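Vinylacetyl-CoA Delta-isomerase (Nitrosopumilus maritimus SCM1, PDB 6VJR) probably dehydrates 4-hydroxybutyryl-CoA and isomerises vinylacetyl-CoA, using a bound FAD and a [4Fe-4S] cluster. Local coordinates at residues Q346-K351 with F491-K496; N108-T113 with K127-F132; S11-D16 with P29-M34; I264-D267 with M271-E274; A43-L48 with N68-I73. All blocks are in the same frame, centred on the assembly; numbering follows the deposited sequence.

Contact 1. Residues Q346-K351 with F491-K496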
# COMPACT_ATOMS: atom_id res chain seq x y z
N GLN A 346 28.22 -2.16 2.35
CA GLN A 346 28.68 -1.08 1.47
C GLN A 346 29.46 -0.00 2.25
O GLN A 346 29.73 1.07 1.69
CB GLN A 346 27.48 -0.53 0.71
CG GLN A 346 27.00 -1.52 -0.34
CD GLN A 346 27.98 -1.78 -1.46
OE1 GLN A 346 28.43 -2.91 -1.71
NE2 GLN A 346 28.29 -0.72 -2.20
N GLY A 347 29.87 -0.29 3.49
CA GLY A 347 30.57 0.69 4.32
C GLY A 347 31.96 1.07 3.80
O GLY A 347 32.58 0.35 3.04
N GLN A 348 32.42 2.27 4.19
CA GLN A 348 33.64 2.87 3.68
C GLN A 348 34.48 3.41 4.86
O GLN A 348 33.93 3.85 5.88
CB GLN A 348 33.32 4.04 2.73
CG GLN A 348 32.36 3.73 1.58
CD GLN A 348 32.91 2.76 0.55
OE1 GLN A 348 34.09 2.77 0.16
NE2 GLN A 348 32.02 1.88 0.11
N LYS A 349 35.80 3.38 4.70
CA LYS A 349 36.72 3.94 5.70
C LYS A 349 36.69 5.46 5.78
O LYS A 349 36.83 6.16 4.77
CB LYS A 349 38.12 3.40 5.43
CG LYS A 349 39.16 3.62 6.55
CD LYS A 349 40.58 3.24 6.18
CE LYS A 349 40.90 1.81 6.03
NZ LYS A 349 42.36 1.65 6.16
N MET A 350 36.55 5.97 7.01
CA MET A 350 36.68 7.38 7.30
C MET A 350 38.12 7.77 7.59
O MET A 350 38.97 6.93 7.85
CB MET A 350 35.78 7.75 8.48
CG MET A 350 34.36 7.31 8.23
SD MET A 350 33.57 8.09 6.79
CE MET A 350 33.36 9.69 7.52
N LYS A 351 38.38 9.09 7.62
CA LYS A 351 39.75 9.55 7.89
C LYS A 351 40.34 8.98 9.19
O LYS A 351 41.55 8.75 9.24
CB LYS A 351 39.79 11.07 7.89
CG LYS A 351 39.52 11.75 6.54
CD LYS A 351 39.59 13.26 6.70
CE LYS A 351 39.21 14.00 5.49
NZ LYS A 351 39.29 15.43 5.79
N PHE A 491 26.42 7.21 -6.00
CA PHE A 491 26.79 6.43 -7.19
C PHE A 491 28.27 6.10 -7.24
O PHE A 491 28.66 5.07 -7.81
CB PHE A 491 26.24 7.00 -8.49
CG PHE A 491 24.76 6.74 -8.69
CD1 PHE A 491 24.16 5.58 -8.25
CD2 PHE A 491 23.96 7.67 -9.32
CE1 PHE A 491 22.79 5.37 -8.44
CE2 PHE A 491 22.60 7.42 -9.52
CZ PHE A 491 22.02 6.30 -9.04
N LYS A 492 29.10 6.91 -6.58
CA LYS A 492 30.50 6.52 -6.43
C LYS A 492 30.63 5.23 -5.62
O LYS A 492 31.46 4.42 -5.95
CB LYS A 492 31.32 7.66 -5.86
CG LYS A 492 31.46 8.80 -6.84
CD LYS A 492 32.23 9.95 -6.22
CE LYS A 492 32.21 11.17 -7.04
NZ LYS A 492 32.77 12.23 -6.20
N ARG A 493 29.84 5.07 -4.56
CA ARG A 493 29.85 3.84 -3.78
C ARG A 493 29.22 2.69 -4.58
O ARG A 493 29.73 1.54 -4.60
CB ARG A 493 29.18 4.06 -2.42
CG ARG A 493 29.84 5.05 -1.47
CD ARG A 493 29.20 4.99 -0.09
NE ARG A 493 27.79 5.41 -0.03
CZ ARG A 493 27.32 6.65 0.14
NH1 ARG A 493 28.17 7.68 0.19
NH2 ARG A 493 26.02 6.88 0.30
N VAL A 494 28.10 2.97 -5.23
CA VAL A 494 27.38 1.92 -5.94
C VAL A 494 28.24 1.29 -7.02
O VAL A 494 28.27 0.06 -7.16
CB VAL A 494 26.06 2.47 -6.52
CG1 VAL A 494 25.46 1.53 -7.57
CG2 VAL A 494 25.05 2.76 -5.42
N PHE A 495 28.98 2.11 -7.77
CA PHE A 495 29.76 1.61 -8.90
C PHE A 495 31.25 1.39 -8.59
O PHE A 495 32.01 1.09 -9.49
CB PHE A 495 29.55 2.52 -10.11
CG PHE A 495 28.10 2.53 -10.60
CD1 PHE A 495 27.43 1.36 -10.96
CD2 PHE A 495 27.38 3.71 -10.62
CE1 PHE A 495 26.10 1.39 -11.37
CE2 PHE A 495 26.05 3.72 -11.04
CZ PHE A 495 25.42 2.56 -11.40
N LYS A 496 31.64 1.52 -7.33
CA LYS A 496 33.02 1.27 -6.91
C LYS A 496 33.40 -0.16 -7.28
O LYS A 496 32.69 -1.10 -6.92
CB LYS A 496 33.19 1.48 -5.40
CG LYS A 496 34.61 1.49 -4.88
CD LYS A 496 34.63 1.78 -3.39
CE LYS A 496 35.99 1.94 -2.82
NZ LYS A 496 35.97 1.81 -1.36
O HOH W 1 30.82 -0.64 -3.23

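Contact 2. Residues N108-T113 with K127-F132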
# COMPACT_ATOMS: atom_id res chain seq x y z
N ASN A 108 30.88 5.24 17.54
CA ASN A 108 31.38 5.10 16.18
C ASN A 108 31.36 6.46 15.47
O ASN A 108 32.30 6.83 14.79
CB ASN A 108 30.67 3.96 15.47
CG ASN A 108 31.34 2.62 15.78
OD1 ASN A 108 32.23 2.16 15.07
ND2 ASN A 108 30.93 2.00 16.87
N SER A 109 30.26 7.20 15.60
CA SER A 109 30.14 8.51 14.96
C SER A 109 31.11 9.54 15.56
O SER A 109 31.69 10.37 14.84
CB SER A 109 28.68 8.95 14.99
OG SER A 109 28.16 9.18 16.29
N LEU A 110 31.29 9.50 16.88
CA LEU A 110 32.24 10.40 17.52
C LEU A 110 33.67 10.12 17.12
O LEU A 110 34.46 11.05 17.06
CB LEU A 110 32.09 10.34 19.02
CG LEU A 110 30.90 11.10 19.57
CD1 LEU A 110 30.63 10.65 21.00
CD2 LEU A 110 31.11 12.62 19.48
N HIS A 111 34.00 8.86 16.83
CA HIS A 111 35.38 8.54 16.51
C HIS A 111 35.83 9.33 15.27
O HIS A 111 36.87 9.99 15.29
CB HIS A 111 35.51 7.03 16.30
CG HIS A 111 36.90 6.56 16.13
ND1 HIS A 111 37.57 6.68 14.94
CD2 HIS A 111 37.77 5.98 17.00
CE1 HIS A 111 38.80 6.15 15.08
NE2 HIS A 111 38.94 5.72 16.33
N SER A 112 35.01 9.32 14.22
CA SER A 112 35.35 10.04 13.00
C SER A 112 35.16 11.56 13.15
O SER A 112 35.96 12.33 12.63
CB SER A 112 34.59 9.53 11.79
OG SER A 112 33.20 9.77 11.89
N THR A 113 34.11 11.99 13.85
CA THR A 113 33.80 13.41 13.93
C THR A 113 34.88 14.13 14.74
O THR A 113 35.35 15.19 14.34
CB THR A 113 32.41 13.62 14.53
OG1 THR A 113 31.44 12.93 13.74
CG2 THR A 113 32.10 15.10 14.54
N LYS A 127 41.92 12.58 20.89
CA LYS A 127 42.76 11.98 21.92
C LYS A 127 41.97 11.73 23.20
O LYS A 127 42.00 10.62 23.76
CB LYS A 127 44.00 12.85 22.22
CG LYS A 127 45.00 12.95 21.08
CD LYS A 127 46.22 13.83 21.31
CE LYS A 127 46.75 14.50 20.05
NZ LYS A 127 45.87 15.57 19.54
N ARG A 128 41.19 12.75 23.62
CA ARG A 128 40.30 12.60 24.75
C ARG A 128 39.34 11.44 24.52
O ARG A 128 39.14 10.60 25.41
CB ARG A 128 39.54 13.90 24.97
CG ARG A 128 40.38 15.06 25.46
CD ARG A 128 39.46 16.25 25.48
NE ARG A 128 40.16 17.46 25.90
CZ ARG A 128 39.63 18.67 25.92
NH1 ARG A 128 40.35 19.75 26.26
NH2 ARG A 128 38.39 18.83 25.63
N PHE A 129 38.70 11.43 23.33
CA PHE A 129 37.74 10.40 23.04
C PHE A 129 38.35 9.00 23.07
O PHE A 129 37.76 8.08 23.63
CB PHE A 129 37.01 10.75 21.74
CG PHE A 129 35.97 9.69 21.43
CD1 PHE A 129 34.83 9.55 22.21
CD2 PHE A 129 36.15 8.79 20.40
CE1 PHE A 129 33.92 8.55 21.94
CE2 PHE A 129 35.20 7.83 20.10
CZ PHE A 129 34.12 7.69 20.89
N LEU A 130 39.53 8.81 22.49
CA LEU A 130 40.16 7.50 22.52
C LEU A 130 40.46 7.04 23.96
O LEU A 130 40.34 5.83 24.26
CB LEU A 130 41.43 7.49 21.67
CG LEU A 130 41.22 7.60 20.16
CD1 LEU A 130 42.54 7.65 19.45
CD2 LEU A 130 40.34 6.44 19.65
N GLU A 131 40.89 7.96 24.83
CA GLU A 131 41.11 7.57 26.22
C GLU A 131 39.80 7.12 26.86
O GLU A 131 39.79 6.20 27.67
CB GLU A 131 41.78 8.68 27.04
CG GLU A 131 43.17 9.01 26.55
CD GLU A 131 44.21 7.97 26.90
OE1 GLU A 131 45.29 8.14 26.34
OE2 GLU A 131 44.00 7.04 27.73
N PHE A 132 38.69 7.76 26.46
CA PHE A 132 37.39 7.35 26.97
C PHE A 132 37.04 5.94 26.48
O PHE A 132 36.58 5.09 27.25
CB PHE A 132 36.34 8.39 26.59
CG PHE A 132 34.94 7.97 27.01
CD1 PHE A 132 34.53 8.17 28.32
CD2 PHE A 132 34.04 7.40 26.12
CE1 PHE A 132 33.25 7.83 28.72
CE2 PHE A 132 32.77 7.01 26.55
CZ PHE A 132 32.38 7.22 27.85

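Contact 3. Residues S11-D16 with P29-M34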
# COMPACT_ATOMS: atom_id res chain seq x y z
N SER A 11 26.42 -4.36 39.26
CA SER A 11 27.03 -3.04 39.06
C SER A 11 25.99 -1.91 39.11
O SER A 11 26.37 -0.74 39.31
CB SER A 11 27.76 -2.98 37.71
OG SER A 11 26.83 -2.72 36.64
N LEU A 12 24.69 -2.24 38.97
CA LEU A 12 23.61 -1.23 38.98
C LEU A 12 23.05 -0.98 40.38
O LEU A 12 22.18 -0.12 40.54
CB LEU A 12 22.45 -1.68 38.09
CG LEU A 12 22.75 -1.80 36.59
CD1 LEU A 12 21.50 -2.22 35.85
CD2 LEU A 12 23.31 -0.49 36.07
N ARG A 13 23.46 -1.81 41.35
CA ARG A 13 22.94 -1.74 42.71
C ARG A 13 23.67 -0.69 43.53
O ARG A 13 24.89 -0.51 43.43
CB ARG A 13 23.05 -3.07 43.45
CG ARG A 13 22.13 -4.14 42.89
CD ARG A 13 22.18 -5.38 43.75
NE ARG A 13 21.32 -6.45 43.25
CZ ARG A 13 20.01 -6.49 43.43
NH1 ARG A 13 19.39 -5.57 44.15
NH2 ARG A 13 19.32 -7.51 42.94
N GLY A 14 22.91 0.01 44.36
CA GLY A 14 23.50 0.87 45.35
C GLY A 14 23.98 2.21 44.80
O GLY A 14 24.79 2.83 45.50
N ARG A 15 23.48 2.65 43.61
CA ARG A 15 24.02 3.85 42.97
C ARG A 15 23.33 5.15 43.37
O ARG A 15 23.87 6.25 43.16
CB ARG A 15 24.04 3.74 41.45
CG ARG A 15 24.73 2.47 40.98
CD ARG A 15 25.14 2.57 39.52
NE ARG A 15 23.96 2.69 38.66
CZ ARG A 15 23.98 2.98 37.36
NH1 ARG A 15 25.13 3.09 36.73
NH2 ARG A 15 22.86 3.13 36.70
N ASP A 16 22.14 5.05 43.93
CA ASP A 16 21.38 6.24 44.33
C ASP A 16 21.25 7.34 43.25
O ASP A 16 21.28 8.54 43.57
CB ASP A 16 21.88 6.78 45.66
CG ASP A 16 20.88 7.68 46.37
OD1 ASP A 16 19.64 7.39 46.29
OD2 ASP A 16 21.32 8.67 47.00
N PRO A 29 16.44 0.79 41.40
CA PRO A 29 15.79 0.41 40.14
C PRO A 29 15.87 -1.09 39.86
O PRO A 29 14.93 -1.66 39.29
CB PRO A 29 16.52 1.29 39.13
CG PRO A 29 16.90 2.52 39.93
CD PRO A 29 17.41 1.90 41.21
N VAL A 30 16.96 -1.75 40.28
CA VAL A 30 17.17 -3.16 39.96
C VAL A 30 16.05 -4.00 40.57
O VAL A 30 15.76 -5.09 40.08
CB VAL A 30 18.54 -3.67 40.48
CG1 VAL A 30 18.73 -5.16 40.25
CG2 VAL A 30 19.68 -2.94 39.83
N ASP A 31 15.48 -3.53 41.68
CA ASP A 31 14.45 -4.26 42.38
C ASP A 31 13.04 -3.77 42.04
O ASP A 31 12.07 -4.25 42.64
CB ASP A 31 14.71 -4.14 43.86
CG ASP A 31 15.94 -4.89 44.36
OD1 ASP A 31 16.39 -5.82 43.67
OD2 ASP A 31 16.44 -4.49 45.42
N HIS A 32 12.90 -2.82 41.14
CA HIS A 32 11.58 -2.30 40.81
C HIS A 32 11.02 -3.15 39.68
O HIS A 32 11.62 -3.22 38.60
CB HIS A 32 11.63 -0.84 40.41
CG HIS A 32 10.29 -0.18 40.32
ND1 HIS A 32 9.30 -0.58 39.47
CD2 HIS A 32 9.82 0.84 41.05
CE1 HIS A 32 8.25 0.23 39.66
NE2 HIS A 32 8.56 1.11 40.62
N PRO A 33 9.84 -3.80 39.84
CA PRO A 33 9.34 -4.69 38.80
C PRO A 33 9.03 -4.05 37.44
O PRO A 33 8.99 -4.74 36.43
CB PRO A 33 8.04 -5.25 39.36
CG PRO A 33 7.83 -4.61 40.69
CD PRO A 33 8.99 -3.73 41.03
N MET A 34 8.85 -2.73 37.40
CA MET A 34 8.61 -2.09 36.11
C MET A 34 9.91 -1.88 35.35
O MET A 34 9.89 -1.81 34.11
CB MET A 34 7.89 -0.76 36.29
CG MET A 34 7.47 -0.12 35.00
SD MET A 34 6.34 1.26 35.24
CE MET A 34 6.86 2.40 33.93

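Contact 4. Residues I264-D267 with M271-E274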
# COMPACT_ATOMS: atom_id res chain seq x y z
N ILE A 264 31.28 18.74 33.62
CA ILE A 264 31.99 17.82 32.75
C ILE A 264 33.44 18.26 32.69
O ILE A 264 33.71 19.35 32.18
CB ILE A 264 31.40 17.77 31.33
CG1 ILE A 264 29.88 17.65 31.37
CG2 ILE A 264 32.06 16.64 30.54
CD1 ILE A 264 29.21 17.58 30.02
N PRO A 265 34.39 17.44 33.18
CA PRO A 265 35.78 17.83 33.15
C PRO A 265 36.30 17.82 31.72
O PRO A 265 35.77 17.12 30.87
CB PRO A 265 36.47 16.79 34.03
CG PRO A 265 35.60 15.58 33.91
CD PRO A 265 34.19 16.10 33.75
N TRP A 266 37.35 18.58 31.44
CA TRP A 266 37.86 18.69 30.08
C TRP A 266 38.11 17.33 29.44
O TRP A 266 37.91 17.18 28.24
CB TRP A 266 39.13 19.55 30.07
CG TRP A 266 38.85 20.99 30.38
CD1 TRP A 266 39.44 21.73 31.35
CD2 TRP A 266 37.90 21.85 29.72
NE1 TRP A 266 38.93 23.00 31.34
CE2 TRP A 266 37.99 23.11 30.36
CE3 TRP A 266 37.00 21.70 28.66
CZ2 TRP A 266 37.22 24.20 29.98
CZ3 TRP A 266 36.25 22.79 28.27
CH2 TRP A 266 36.36 24.02 28.93
N ASP A 267 38.57 16.35 30.21
CA ASP A 267 38.94 15.09 29.59
C ASP A 267 37.73 14.33 29.05
O ASP A 267 37.90 13.36 28.32
CB ASP A 267 39.67 14.16 30.54
CG ASP A 267 38.96 13.92 31.87
OD1 ASP A 267 39.12 14.75 32.78
OD2 ASP A 267 38.24 12.94 31.98
N MET A 271 33.55 18.09 22.24
CA MET A 271 33.23 19.21 21.36
C MET A 271 32.92 20.37 22.29
O MET A 271 32.15 20.21 23.24
CB MET A 271 32.00 18.93 20.48
CG MET A 271 31.50 20.15 19.62
SD MET A 271 29.89 19.90 18.87
CE MET A 271 30.40 18.78 17.57
N HIS A 272 33.45 21.54 21.96
CA HIS A 272 33.28 22.72 22.80
C HIS A 272 33.27 23.97 21.92
O HIS A 272 34.29 24.63 21.78
CB HIS A 272 34.40 22.77 23.85
CG HIS A 272 34.38 23.99 24.71
ND1 HIS A 272 33.24 24.52 25.27
CD2 HIS A 272 35.36 24.82 25.07
CE1 HIS A 272 33.54 25.60 25.97
NE2 HIS A 272 34.80 25.82 25.85
N GLY A 273 32.13 24.25 21.28
CA GLY A 273 31.92 25.48 20.54
C GLY A 273 32.09 25.39 19.02
O GLY A 273 31.82 26.38 18.33
N GLU A 274 32.54 24.24 18.48
CA GLU A 274 32.75 24.08 17.05
C GLU A 274 31.43 23.69 16.39
O GLU A 274 31.21 22.55 15.96
CB GLU A 274 33.85 23.06 16.82
CG GLU A 274 35.18 23.42 17.48
CD GLU A 274 35.36 22.96 18.92
OE1 GLU A 274 34.48 22.24 19.46
OE2 GLU A 274 36.43 23.35 19.49

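Contact 5. Residues A43-L48 with N68-I73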
# COMPACT_ATOMS: atom_id res chain seq x y z
N ALA A 43 21.28 -7.18 30.38
CA ALA A 43 22.13 -8.26 30.89
C ALA A 43 22.37 -9.29 29.79
O ALA A 43 23.40 -9.93 29.75
CB ALA A 43 21.50 -8.89 32.09
N GLU A 44 21.36 -9.55 28.95
CA GLU A 44 21.49 -10.52 27.87
C GLU A 44 22.55 -10.12 26.83
O GLU A 44 23.14 -10.99 26.18
CB GLU A 44 20.13 -10.82 27.23
CG GLU A 44 20.24 -11.57 25.91
CD GLU A 44 20.79 -12.99 25.92
OE1 GLU A 44 21.06 -13.57 26.99
OE2 GLU A 44 21.00 -13.52 24.78
N THR A 45 22.87 -8.83 26.71
CA THR A 45 23.94 -8.41 25.81
C THR A 45 25.30 -8.88 26.34
O THR A 45 26.19 -9.09 25.54
CB THR A 45 23.98 -6.90 25.62
OG1 THR A 45 24.41 -6.13 26.74
CG2 THR A 45 22.65 -6.35 25.13
N TYR A 46 25.45 -8.99 27.66
CA TYR A 46 26.66 -9.55 28.23
C TYR A 46 26.65 -11.06 28.09
O TYR A 46 27.67 -11.64 27.78
CB TYR A 46 26.81 -9.11 29.69
CG TYR A 46 27.12 -7.64 29.95
CD1 TYR A 46 26.14 -6.68 30.11
CD2 TYR A 46 28.43 -7.24 30.06
CE1 TYR A 46 26.47 -5.35 30.38
CE2 TYR A 46 28.78 -5.94 30.37
CZ TYR A 46 27.80 -4.98 30.52
OH TYR A 46 28.19 -3.71 30.82
N ASP A 47 25.52 -11.70 28.40
CA ASP A 47 25.43 -13.16 28.34
C ASP A 47 25.68 -13.68 26.92
O ASP A 47 26.30 -14.70 26.72
CB ASP A 47 24.15 -13.64 29.01
CG ASP A 47 24.08 -13.41 30.52
OD1 ASP A 47 25.16 -13.37 31.20
OD2 ASP A 47 22.93 -13.33 31.03
N LEU A 48 25.14 -13.00 25.91
CA LEU A 48 25.37 -13.43 24.54
C LEU A 48 26.86 -13.41 24.19
O LEU A 48 27.33 -14.32 23.52
CB LEU A 48 24.54 -12.59 23.58
CG LEU A 48 24.75 -12.90 22.10
CD1 LEU A 48 24.24 -14.32 21.89
CD2 LEU A 48 24.09 -11.93 21.16
N ASN A 68 33.26 -6.33 24.26
CA ASN A 68 31.88 -6.47 23.83
C ASN A 68 31.71 -5.69 22.52
O ASN A 68 32.16 -4.56 22.40
CB ASN A 68 30.93 -6.01 24.92
CG ASN A 68 29.50 -6.38 24.61
OD1 ASN A 68 28.87 -5.75 23.76
ND2 ASN A 68 28.98 -7.38 25.29
N ARG A 69 31.02 -6.29 21.54
CA ARG A 69 30.84 -5.66 20.24
C ARG A 69 30.11 -4.31 20.33
O ARG A 69 30.37 -3.44 19.53
CB ARG A 69 30.20 -6.59 19.20
CG ARG A 69 30.09 -5.99 17.81
CD ARG A 69 29.66 -7.02 16.83
NE ARG A 69 30.49 -8.22 16.74
CZ ARG A 69 31.68 -8.32 16.19
NH1 ARG A 69 32.26 -9.50 16.13
NH2 ARG A 69 32.29 -7.28 15.65
N PHE A 70 29.30 -4.09 21.36
CA PHE A 70 28.68 -2.79 21.56
C PHE A 70 29.68 -1.68 21.89
O PHE A 70 29.36 -0.51 21.74
CB PHE A 70 27.60 -2.83 22.63
CG PHE A 70 26.33 -3.52 22.17
CD1 PHE A 70 25.48 -2.88 21.28
CD2 PHE A 70 26.01 -4.79 22.59
CE1 PHE A 70 24.30 -3.49 20.88
CE2 PHE A 70 24.83 -5.39 22.19
CZ PHE A 70 23.97 -4.74 21.36
N LEU A 71 30.92 -2.04 22.27
CA LEU A 71 31.93 -1.04 22.61
C LEU A 71 33.01 -0.92 21.53
O LEU A 71 34.03 -0.24 21.73
CB LEU A 71 32.57 -1.45 23.95
CG LEU A 71 31.66 -1.39 25.18
CD1 LEU A 71 32.28 -2.10 26.38
CD2 LEU A 71 31.37 0.05 25.48
N HIS A 72 32.82 -1.67 20.45
CA HIS A 72 33.82 -1.77 19.40
C HIS A 72 33.65 -0.70 18.33
O HIS A 72 32.56 -0.49 17.82
CB HIS A 72 33.80 -3.17 18.79
CG HIS A 72 34.79 -3.37 17.71
ND1 HIS A 72 36.15 -3.34 17.93
CD2 HIS A 72 34.64 -3.80 16.46
CE1 HIS A 72 36.76 -3.65 16.78
NE2 HIS A 72 35.86 -3.98 15.89
N ILE A 73 34.77 -0.06 17.98
CA ILE A 73 34.84 0.92 16.91
C ILE A 73 35.16 0.13 15.63
O ILE A 73 36.19 -0.52 15.50
CB ILE A 73 35.87 2.02 17.18
CG1 ILE A 73 35.67 2.78 18.51
CG2 ILE A 73 35.95 2.94 15.99
CD1 ILE A 73 34.39 3.55 18.65

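Contact 1. Residues Q346-K351 with F491-K496
Q348 lies against the aliphatic part of R493, its CG 3.8 Å from R493 CD, so that methylenes of the two polar residues pack on one another. Beyond this overlap the Q348 chain bends at chi2 (-67°), and the two ends of its amide take different partners. OE1 accepts a hydrogen bond from K496 NZ at 2.6 Å, the ammonium lying in the carbonyl plane. NE2 turns to its own segment and donates to Q346 O at 2.9 Å, meeting that carbonyl from above its plane. With both ends engaged, the amide is fixed in its rotation. K496 reaches it with a fully extended chain from just beyond helix 489-494. A leucine in place of Q348 would probably leave the K496 ammonium without its acceptor and Q346 O without the amide that bonds to it. The second bridge runs through water: one molecule accepts from Q346 NE2 at 2.7 Å and donates to R493 O at 2.8 Å. Q346 OE1 instead bonds H345 of the second subunit, while the R493 guanidinium forms a salt bridge with D358. The pairing joins the end of helix 320-345 and the short antiparallel hairpin 348-349/355-356 to the last turn of the C-terminal helix 489-494, a polar tertiary contact set at a subunit interface.

Contact 2. Residues N108-T113 with K127-F132
F129 lays one face of its ring against L110 CB, and the CE2 corner of the ring reaches the backbone of H111, packing together two helices of an antiparallel helical hairpin. Helices 101-121 and 125-139 follow one another in the chain; the segments here run at 150° to each other, their axes 9.8 Å apart. The ring reaches across because its CG stands anti to the backbone N (chi1 -178°). L110 CB is 4.0 Å from the ring centroid and displaced toward the rim, a CH-pi contact; L110 CD1 adds a touch at F129 CE1. On the same side of the ring, F129 CE2 comes within 3.6 Å of H111 N and also meets H111 CB. Cutting F129 back to an alanine is likely to open a gap between the helices and leave L110 CB without its aromatic partner. F270 meets the F129 ring edge-to-face, so that another aromatic group joins this buried packing. L110 also packs on I197 and V214 of the four-stranded sheet. The H111 side chain meets L130, whose end reaches the imidazole. The imidazole is tied at ND1 to S352 and has H126 edge-to-face beside it. A methyl also meets this ring obliquely: L130 CD2 lies 3.7 Å from both H111 NE2 and H111 CD2.

Contact 3. Residues S11-D16 with P29-M34
R13 and D31 form a salt bridge, with R13 NH1 3.0 Å from D31 OD1 and an N-H...O angle of 156°. The carboxylate oxygen lies at the edge of the guanidinium, near its plane, but the nitrogen arrives on the syn side of OD1 and 32° out of the carboxylate plane; the two flat groups are turned well out of parallel. Weak, longer bonds from NH1 to OD2 and from NH2 to OD1 spread the charge contact over both groups. E10 adds only a long, weak ion pair at R13 NE. The bridge joins two loops of the N-terminal region: one leads from helix 5-11 to strand 19-21, the other from strand 24-25 to helix 36-51, with the small antiparallel hairpin 19-21/24-25 between them. V30, in a single 3-10 turn, packs against the guanidinium beside the bridge. Its CG1, anti to the backbone N (chi1 176°), presses on one guanidinium face, 3.6 Å from R13 NH2, toward the rim of the group. The other methyl packs on the residue before R13, V30 CG2 lying 3.5 Å from L12 CB. L12 also places CD2 over the centre of the R15 guanidinium, whose NH1 is bonded to S193 O.

Contact 4. Residues I264-D267 with M271-E274
This is a small aromatic contact at the protein surface, made by W266 and H272 across the short turn that links strands 262-265 and 269-272. The two strands belong to different sheets: 262-265 pairs with 177-188 in the larger mixed sheet, whereas 269-272 is an outermost strand of the four-stranded one. The backbones stay well apart, W266 CA and H272 CA being 9.5 Å from each other, and the side chains span the gap. W266 brings the CZ3-CH2 edge of its six-membered ring. Its CZ3 stands 3.9 Å from H272 CD2, over one face of the imidazole and toward the rim, and its CH2 is likewise 3.9 Å from H272 NE2. Relative to the indole, the imidazole nitrogen lies at the edge, near the ring plane. With the planes 56° apart and the centroids separated by 5.3 Å, the pair is oblique. H272 reaches the indole because its CG is anti to the backbone N (chi1 176°). Its main chain is held by E274, whose OE1 takes the H272 N-H at 2.8 Å on the syn side of the carboxylate; the other oxygen, OE2, bonds Y125 OH. V178 packs on both W266 and H272, giving the pair a common apolar neighbour, while R128 touches W266 and Y125 touches H272. The pair spans the short 3-10 connection by which the chain passes from the larger mixed sheet to the edge strand of the four-stranded sheet.

Contact 5. Residues A43-L48 with N68-I73
N68 reaches helix 36-51 through its amide: N68 ND2 donates to T45 O at 3.3 Å with an N-H...O angle of 151°. The acceptor lies in the plane of the N68 amide, yet the nitrogen approaches T45 O from above the carbonyl plane, 48° out of it. Next to this bond, T45 meets F70. Its CB and CG2 are each 3.8 Å from F70 CE2, so a single ring atom takes the touch, and the two side chains cross at about a right angle. T45 CG2 faces the ring because OG1 occupies the position between the backbone N and the carbonyl carbon (chi1 71°). That hydroxyl is engaged elsewhere, with V42 O in the preceding turn of the helix and with R100 NH1. The second shell lies in the loop itself. N68 OD1 accepts from F70 N at 2.9 Å, which makes an Asx turn; one amide thus grips the helix with its NH2 and holds the start of 3-10 segment 69-71 with its oxygen, which sets the backbone from which F70 reaches T45. The F70 side chain lies about 4 Å from that of C101, a ligand of the [4Fe-4S] cluster, and about 6 Å from the cluster, so this contact forms part of the buried protein wall near it. Around F70, M86 and L90 of helix 77-94 and M104 of helix 101-121 also pack on it, while Y46 on helix 36-51 bonds N140 O, and the loop runs on from strand 66-68 toward helix 77-94.

How the contacts relate
Along the chain the order is contact 3, contact 5, contact 2, contact 4, contact 1, each closing before the next opens. Contacts 3, 5 and 2 all lie in the N-terminal part of the chain. Helix 36-51 follows the second loop of contact 3 and carries one side of contact 5; their centres are 20 Å apart. Contact 5 touches contact 2 through N108 ND2 and H72 O, so the cluster-side packing continues into the helical hairpin. Contacts 2 and 4, with centres 12 Å apart, meet at R128 and W266. The centres of contacts 1 and 3 are 44 Å apart, on opposite sides of the chain's centre, yet M350 packs on S112 of contact 2, linking the C-terminal part to helix 101-121.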